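Local coordinates for PixA inclusion body protein (Burkholderia cenocepacia, PDB 4LZK) that is of unknown function but belongs to the PixA family of inclusion body proteins, at residues Q18-I31 against T51-V63. Sequence-based numbering, arbitrary orientation.
Sequences QSIQILAVIDTNYI and TALFMLNGHAPGV
Ile-22 and Asn-57, Ala-24 and Met-55, and Ile-26 and Leu-53 are the non-hydrogen-bonded pairs of an antiparallel strand pair, 19-26 against 53-57, at the margin, within this chain, of a five-stranded mixed beta sheet. Leu-23 pairs with Leu-56 and Val-25 with Phe-54 through reciprocal backbone bonds; the straightest, Val-25 N to Phe-54 O, spans 2.8 Å at 175°. On the face of Ile-22 and Met-55, selenomethionine Met-55 bends at its third torsion (chi3 82°), and its CE meets Ile-22 CG2 at 3.7 Å. Leu-72 and Leu-74 of strand 72-76 and Trp-180 of strand 172-186 cover this face, joining the two sheets of the chain. Farther along, the end of Ile-20, CD1, meets Val-63 CG2 end-on at 3.7 Å. Beyond them the side chain of Gln-18, bent at its second torsion, runs nearly perpendicular to that of Pro-61, with Gln-18 OE1 3.6 Å from Pro-61 CD. At the other end Asp-27 serves as N-cap of helix 28-34: its CG lies anti to the backbone N (chi1 -173°), and OD1 receives Tyr-30 N from above the carboxylate plane. Ala-52 CB sits at the Tyr-30 ring edge and presses tightly on Ile-31 CD1 at 3.4 Å. The Tyr-30 hydroxyl bonds to Tyr-30 of a neighbouring subunit. Asn-57 OD1 bonds to Ser-65 OG, while Asn-57 ND2 donates to Gly-58 O at 3.0 Å, from above the carbonyl plane.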
ATOM      1  N   GLN C  18     -22.526  -8.528   9.274  1.00 23.06           N
ATOM      2  CA  GLN C  18     -21.963  -8.974   7.976  1.00 22.85           C
ATOM      3  C   GLN C  18     -21.371 -10.394   8.094  1.00 23.01           C
ATOM      4  O   GLN C  18     -21.165 -10.923   9.203  1.00 22.00           O
ATOM      5  CB  GLN C  18     -20.893  -7.965   7.521  1.00 24.88           C
ATOM      6  CG  GLN C  18     -21.350  -6.511   7.432  1.00 29.45           C
ATOM      7  CD  GLN C  18     -22.439  -6.312   6.372  1.00 29.31           C
ATOM      8  OE1 GLN C  18     -22.294  -6.739   5.266  1.00 32.28           O
ATOM      9  NE2 GLN C  18     -23.530  -5.685   6.741  1.00 33.08           N
ATOM     10  N   SER C  19     -21.214 -11.070   6.963  1.00 22.84           N
ATOM     11  CA  SER C  19     -20.524 -12.354   6.860  1.00 22.24           C
ATOM     12  C   SER C  19     -19.341 -12.177   5.911  1.00 20.59           C
ATOM     13  O   SER C  19     -19.535 -11.997   4.729  1.00 23.34           O
ATOM     14  CB  SER C  19     -21.414 -13.384   6.258  1.00 25.97           C
ATOM     15  OG  SER C  19     -22.595 -13.390   6.991  1.00 35.44           O
ATOM     16  N   ILE C  20     -18.147 -12.203   6.464  1.00 16.79           N
ATOM     17  CA  ILE C  20     -16.936 -11.862   5.779  1.00 15.61           C
ATOM     18  C   ILE C  20     -16.203 -13.162   5.439  1.00 16.20           C
ATOM     19  O   ILE C  20     -16.051 -14.018   6.243  1.00 14.33           O
ATOM     20  CB  ILE C  20     -16.055 -11.071   6.724  1.00 15.65           C
ATOM     21  CG1 ILE C  20     -16.818  -9.820   7.169  1.00 19.68           C
ATOM     22  CG2 ILE C  20     -14.783 -10.695   5.995  1.00 15.70           C
ATOM     23  CD1 ILE C  20     -16.190  -9.256   8.446  1.00 23.02           C
ATOM     24  N   GLN C  21     -15.836 -13.316   4.200  1.00 15.29           N
ATOM     25  CA  GLN C  21     -15.049 -14.433   3.824  1.00 16.02           C
ATOM     26  C   GLN C  21     -13.582 -14.061   3.797  1.00 13.79           C
ATOM     27  O   GLN C  21     -13.184 -13.033   3.210  1.00 12.08           O
ATOM     28  CB  GLN C  21     -15.481 -14.880   2.411  1.00 18.42           C
ATOM     29  CG  GLN C  21     -16.932 -15.297   2.209  1.00 21.72           C
ATOM     30  CD  GLN C  21     -17.295 -15.222   0.706  1.00 27.64           C
ATOM     31  OE1 GLN C  21     -17.261 -14.122   0.085  1.00 34.13           O
ATOM     32  NE2 GLN C  21     -17.667 -16.320   0.149  1.00 26.83           N
ATOM     33  N   ILE C  22     -12.736 -14.946   4.347  1.00 12.52           N
ATOM     34  CA  ILE C  22     -11.363 -14.633   4.417  1.00 12.30           C
ATOM     35  C   ILE C  22     -10.604 -15.778   3.742  1.00 11.10           C
ATOM     36  O   ILE C  22     -10.914 -16.889   4.029  1.00 10.67           O
ATOM     37  CB  ILE C  22     -10.846 -14.432   5.887  1.00 12.21           C
ATOM     38  CG1 ILE C  22     -11.572 -13.312   6.645  1.00 15.07           C
ATOM     39  CG2 ILE C  22      -9.352 -14.221   5.893  1.00 12.64           C
ATOM     40  CD1 ILE C  22     -11.274 -13.372   8.150  1.00 16.21           C
ATOM     41  N   LEU C  23      -9.634 -15.473   2.869  1.00 10.97           N
ATOM     42  CA  LEU C  23      -8.796 -16.463   2.220  1.00 11.02           C
ATOM     43  C   LEU C  23      -7.339 -16.229   2.549  1.00 11.23           C
ATOM     44  O   LEU C  23      -6.739 -15.141   2.259  1.00 11.04           O
ATOM     45  CB  LEU C  23      -9.056 -16.527   0.696  1.00 11.18           C
ATOM     46  CG  LEU C  23      -8.385 -17.698  -0.039  1.00 10.87           C
ATOM     47  CD1 LEU C  23      -9.006 -19.023   0.400  1.00 12.35           C
ATOM     48  CD2 LEU C  23      -8.490 -17.460  -1.535  1.00 12.07           C
ATOM     49  N   ALA C  24      -6.697 -17.245   3.094  1.00 11.16           N
ATOM     50  CA  ALA C  24      -5.281 -17.204   3.279  1.00 11.88           C
ATOM     51  C   ALA C  24      -4.643 -17.963   2.135  1.00 11.58           C
ATOM     52  O   ALA C  24      -5.000 -19.073   1.888  1.00 11.09           O
ATOM     53  CB  ALA C  24      -4.804 -17.776   4.650  1.00 11.06           C
ATOM     54  N   VAL C  25      -3.716 -17.289   1.458  1.00 12.99           N
ATOM     55  CA  VAL C  25      -2.997 -17.842   0.313  1.00 14.36           C
ATOM     56  C   VAL C  25      -1.523 -17.977   0.656  1.00 15.01           C
ATOM     57  O   VAL C  25      -0.849 -16.982   0.828  1.00 13.81           O
ATOM     58  CB  VAL C  25      -3.204 -16.983  -0.935  1.00 15.75           C
ATOM     59  CG1 VAL C  25      -2.385 -17.524  -2.145  1.00 18.48           C
ATOM     60  CG2 VAL C  25      -4.701 -16.889  -1.242  1.00 17.41           C
ATOM     61  N   ILE C  26      -1.006 -19.187   0.700  1.00 14.75           N
ATOM     62  CA  ILE C  26       0.283 -19.452   1.299  1.00 14.78           C
ATOM     63  C   ILE C  26       1.271 -19.786   0.203  1.00 14.86           C
ATOM     64  O   ILE C  26       0.926 -20.564  -0.725  1.00 13.62           O
ATOM     65  CB  ILE C  26       0.169 -20.652   2.272  1.00 16.62           C
ATOM     66  CG1 ILE C  26      -0.745 -20.233   3.421  1.00 19.32           C
ATOM     67  CG2 ILE C  26       1.552 -21.123   2.783  1.00 15.83           C
ATOM     68  CD1 ILE C  26      -1.658 -21.247   3.920  1.00 21.46           C
ATOM     69  N   ASP C  27       2.434 -19.146   0.233  1.00 13.94           N
ATOM     70  CA  ASP C  27       3.545 -19.400  -0.729  1.00 14.66           C
ATOM     71  C   ASP C  27       4.325 -20.671  -0.250  1.00 15.72           C
ATOM     72  O   ASP C  27       5.300 -20.609   0.511  1.00 14.68           O
ATOM     73  CB  ASP C  27       4.435 -18.190  -0.867  1.00 17.13           C
ATOM     74  CG  ASP C  27       5.530 -18.323  -1.989  1.00 18.50           C
ATOM     75  OD1 ASP C  27       5.767 -19.416  -2.504  1.00 19.76           O
ATOM     76  OD2 ASP C  27       6.140 -17.294  -2.321  1.00 23.79           O
ATOM     77  N   THR C  28       3.819 -21.818  -0.649  1.00 15.94           N
ATOM     78  CA  THR C  28       4.321 -23.070  -0.172  1.00 16.80           C
ATOM     79  C   THR C  28       5.751 -23.296  -0.643  1.00 16.85           C
ATOM     80  O   THR C  28       6.538 -23.878   0.058  1.00 22.77           O
ATOM     81  CB  THR C  28       3.381 -24.260  -0.512  1.00 17.49           C
ATOM     82  OG1 THR C  28       3.114 -24.309  -1.924  1.00 17.42           O
ATOM     83  CG2 THR C  28       2.122 -24.149   0.294  1.00 18.31           C
ATOM     84  N   ASN C  29       6.102 -22.833  -1.853  1.00 19.81           N
ATOM     85  CA  ASN C  29       7.495 -22.922  -2.325  1.00 19.28           C
ATOM     86  C   ASN C  29       8.465 -22.148  -1.447  1.00 19.58           C
ATOM     87  O   ASN C  29       9.573 -22.592  -1.169  1.00 18.53           O
ATOM     88  CB  ASN C  29       7.600 -22.497  -3.767  1.00 22.28           C
ATOM     89  CG  ASN C  29       6.995 -23.550  -4.713  1.00 29.03           C
ATOM     90  OD1 ASN C  29       6.892 -24.719  -4.354  1.00 28.04           O
ATOM     91  ND2 ASN C  29       6.577 -23.126  -5.900  1.00 32.70           N
ATOM     92  N   TYR C  30       8.060 -20.986  -1.005  1.00 17.13           N
ATOM     93  CA  TYR C  30       8.858 -20.214  -0.115  1.00 22.09           C
ATOM     94  C   TYR C  30       9.065 -20.929   1.227  1.00 23.10           C
ATOM     95  O   TYR C  30      10.215 -20.980   1.773  1.00 22.41           O
ATOM     96  CB  TYR C  30       8.228 -18.847   0.107  1.00 26.63           C
ATOM     97  CG  TYR C  30       9.058 -18.067   1.075  1.00 38.32           C
ATOM     98  CD1 TYR C  30      10.438 -18.003   0.898  1.00 43.49           C
ATOM     99  CD2 TYR C  30       8.509 -17.467   2.208  1.00 42.71           C
ATOM    100  CE1 TYR C  30      11.236 -17.343   1.795  1.00 51.01           C
ATOM    101  CE2 TYR C  30       9.305 -16.793   3.101  1.00 51.69           C
ATOM    102  CZ  TYR C  30      10.673 -16.728   2.885  1.00 57.49           C
ATOM    103  OH  TYR C  30      11.516 -16.062   3.752  1.00 71.87           O
ATOM    104  N   ILE C  31       7.987 -21.502   1.775  1.00 19.39           N
ATOM    105  CA  ILE C  31       8.075 -22.236   3.023  1.00 21.77           C
ATOM    106  C   ILE C  31       9.048 -23.408   2.926  1.00 19.16           C
ATOM    107  O   ILE C  31       9.880 -23.653   3.798  1.00 20.66           O
ATOM    108  CB  ILE C  31       6.695 -22.876   3.408  1.00 22.20           C
ATOM    109  CG1 ILE C  31       5.591 -21.827   3.514  1.00 28.34           C
ATOM    110  CG2 ILE C  31       6.776 -23.588   4.718  1.00 22.02           C
ATOM    111  CD1 ILE C  31       6.025 -20.648   4.196  1.00 28.11           C
ATOM    112  N   THR C  51       5.163 -12.909   6.272  1.00 19.38           N
ATOM    113  CA  THR C  51       5.771 -12.593   5.000  1.00 21.78           C
ATOM    114  C   THR C  51       5.601 -13.748   3.941  1.00 20.70           C
ATOM    115  O   THR C  51       5.644 -13.552   2.695  1.00 20.45           O
ATOM    116  CB  THR C  51       7.247 -12.337   5.368  1.00 25.56           C
ATOM    117  OG1 THR C  51       7.669 -11.093   4.863  1.00 39.02           O
ATOM    118  CG2 THR C  51       8.081 -13.394   4.992  1.00 27.40           C
ATOM    119  N   ALA C  52       5.376 -14.942   4.444  1.00 19.07           N
ATOM    120  CA  ALA C  52       5.244 -16.140   3.624  1.00 20.39           C
ATOM    121  C   ALA C  52       3.841 -16.359   3.079  1.00 18.83           C
ATOM    122  O   ALA C  52       3.576 -17.367   2.447  1.00 19.18           O
ATOM    123  CB  ALA C  52       5.601 -17.329   4.482  1.00 22.73           C
ATOM    124  N   LEU C  53       2.916 -15.463   3.339  1.00 15.81           N
ATOM    125  CA  LEU C  53       1.600 -15.697   2.876  1.00 15.15           C
ATOM    126  C   LEU C  53       0.898 -14.390   2.632  1.00 13.83           C
ATOM    127  O   LEU C  53       1.450 -13.338   2.910  1.00 14.59           O
ATOM    128  CB  LEU C  53       0.826 -16.584   3.872  1.00 17.13           C
ATOM    129  CG  LEU C  53       0.576 -15.904   5.240  1.00 18.55           C
ATOM    130  CD1 LEU C  53      -0.901 -16.016   5.568  1.00 21.22           C
ATOM    131  CD2 LEU C  53       1.400 -16.605   6.275  1.00 21.15           C
ATOM    132  N   PHE C  54      -0.315 -14.442   2.121  1.00 12.63           N
ATOM    133  CA  PHE C  54      -1.126 -13.257   1.848  1.00 13.59           C
ATOM    134  C   PHE C  54      -2.542 -13.546   2.420  1.00 13.86           C
ATOM    135  O   PHE C  54      -3.002 -14.689   2.371  1.00 16.25           O
ATOM    136  CB  PHE C  54      -1.217 -13.081   0.366  1.00 15.25           C
ATOM    137  CG  PHE C  54       0.102 -13.071  -0.337  1.00 20.13           C
ATOM    138  CD1 PHE C  54       0.873 -11.927  -0.363  1.00 22.95           C
ATOM    139  CD2 PHE C  54       0.573 -14.187  -0.994  1.00 23.24           C
ATOM    140  CE1 PHE C  54       2.100 -11.890  -1.041  1.00 25.34           C
ATOM    141  CE2 PHE C  54       1.812 -14.158  -1.683  1.00 24.88           C
ATOM    142  CZ  PHE C  54       2.559 -13.003  -1.704  1.00 26.39           C
HETATM  143  N   MSE C  55      -3.221 -12.565   2.931  1.00 12.28           N
HETATM  144  CA  MSE C  55      -4.611 -12.790   3.447  1.00 12.43           C
HETATM  145  C   MSE C  55      -5.511 -11.761   2.767  1.00 12.51           C
HETATM  146  O   MSE C  55      -5.131 -10.633   2.627  1.00 12.28           O
HETATM  147  CB  MSE C  55      -4.684 -12.629   4.938  1.00 11.17           C
HETATM  148  CG  MSE C  55      -4.121 -13.839   5.690  1.00 12.12           C
HETATM  149 SE   MSE C  55      -4.294 -13.725   7.644  0.79 16.57          SE
HETATM  150  CE  MSE C  55      -6.099 -14.329   7.743  1.00 16.48           C
ATOM    151  N   LEU C  56      -6.650 -12.203   2.294  1.00 12.56           N
ATOM    152  CA  LEU C  56      -7.623 -11.375   1.592  1.00 13.03           C
ATOM    153  C   LEU C  56      -8.969 -11.533   2.272  1.00 13.55           C
ATOM    154  O   LEU C  56      -9.257 -12.632   2.851  1.00 12.30           O
ATOM    155  CB  LEU C  56      -7.736 -11.917   0.207  1.00 14.79           C
ATOM    156  CG  LEU C  56      -6.394 -11.932  -0.579  1.00 17.23           C
ATOM    157  CD1 LEU C  56      -6.683 -12.577  -1.881  1.00 19.77           C
ATOM    158  CD2 LEU C  56      -5.727 -10.595  -0.776  1.00 16.40           C
ATOM    159  N   ASN C  57      -9.808 -10.522   2.187  1.00 11.90           N
ATOM    160  CA  ASN C  57     -11.140 -10.617   2.716  1.00 12.87           C
ATOM    161  C   ASN C  57     -12.111  -9.808   1.841  1.00 13.81           C
ATOM    162  O   ASN C  57     -11.736  -8.862   1.153  1.00 14.15           O
ATOM    163  CB  ASN C  57     -11.215 -10.148   4.198  1.00 13.96           C
ATOM    164  CG  ASN C  57     -10.890  -8.706   4.338  1.00 17.34           C
ATOM    165  OD1 ASN C  57      -9.730  -8.361   4.411  1.00 19.50           O
ATOM    166  ND2 ASN C  57     -11.915  -7.823   4.196  1.00 18.45           N
ATOM    167  N   GLY C  58     -13.343 -10.229   1.795  1.00 15.30           N
ATOM    168  CA  GLY C  58     -14.338  -9.504   1.006  1.00 17.94           C
ATOM    169  C   GLY C  58     -14.758  -8.219   1.681  1.00 19.59           C
ATOM    170  O   GLY C  58     -14.602  -8.017   2.880  1.00 15.76           O
ATOM    171  N   HIS C  59     -15.244  -7.300   0.886  1.00 28.57           N
ATOM    172  CA  HIS C  59     -15.621  -5.986   1.454  1.00 32.82           C
ATOM    173  C   HIS C  59     -16.988  -5.993   2.109  1.00 26.45           C
ATOM    174  O   HIS C  59     -17.854  -6.716   1.717  1.00 27.20           O
ATOM    175  CB  HIS C  59     -15.536  -4.925   0.377  1.00 39.61           C
ATOM    176  CG  HIS C  59     -14.163  -4.774  -0.194  1.00 48.35           C
ATOM    177  ND1 HIS C  59     -13.101  -4.338   0.570  1.00 52.11           N
ATOM    178  CD2 HIS C  59     -13.671  -5.008  -1.439  1.00 55.71           C
ATOM    179  CE1 HIS C  59     -12.020  -4.289  -0.185  1.00 60.00           C
ATOM    180  NE2 HIS C  59     -12.334  -4.697  -1.406  1.00 59.20           N
ATOM    181  N   ALA C  60     -17.176  -5.139   3.096  1.00 29.66           N
ATOM    182  CA  ALA C  60     -18.457  -4.976   3.781  1.00 27.40           C
ATOM    183  C   ALA C  60     -18.449  -3.646   4.547  1.00 27.04           C
ATOM    184  O   ALA C  60     -17.382  -3.160   4.884  1.00 23.24           O
ATOM    185  CB  ALA C  60     -18.711  -6.139   4.722  1.00 27.22           C
ATOM    186  N   PRO C  61     -19.625  -3.074   4.870  1.00 27.00           N
ATOM    187  CA  PRO C  61     -19.557  -1.767   5.570  1.00 25.34           C
ATOM    188  C   PRO C  61     -18.941  -1.891   6.958  1.00 23.59           C
ATOM    189  O   PRO C  61     -19.322  -2.762   7.711  1.00 21.85           O
ATOM    190  CB  PRO C  61     -21.023  -1.309   5.625  1.00 29.42           C
ATOM    191  CG  PRO C  61     -21.678  -2.068   4.502  1.00 30.69           C
ATOM    192  CD  PRO C  61     -21.002  -3.419   4.478  1.00 30.41           C
ATOM    193  N   GLY C  62     -17.926  -1.095   7.251  1.00 19.94           N
ATOM    194  CA  GLY C  62     -17.284  -1.089   8.535  1.00 19.55           C
ATOM    195  C   GLY C  62     -16.207  -2.171   8.655  1.00 19.73           C
ATOM    196  O   GLY C  62     -15.670  -2.410   9.728  1.00 18.99           O
ATOM    197  N   VAL C  63     -15.890  -2.831   7.547  1.00 19.47           N
ATOM    198  CA  VAL C  63     -14.867  -3.812   7.527  1.00 16.96           C
ATOM    199  C   VAL C  63     -13.676  -3.250   6.704  1.00 18.31           C
ATOM    200  O   VAL C  63     -13.884  -2.747   5.651  1.00 16.98           O
ATOM    201  CB  VAL C  63     -15.414  -5.080   6.865  1.00 17.59           C
ATOM    202  CG1 VAL C  63     -14.316  -6.087   6.702  1.00 18.57           C
ATOM    203  CG2 VAL C  63     -16.543  -5.635   7.697  1.00 20.29           C
TER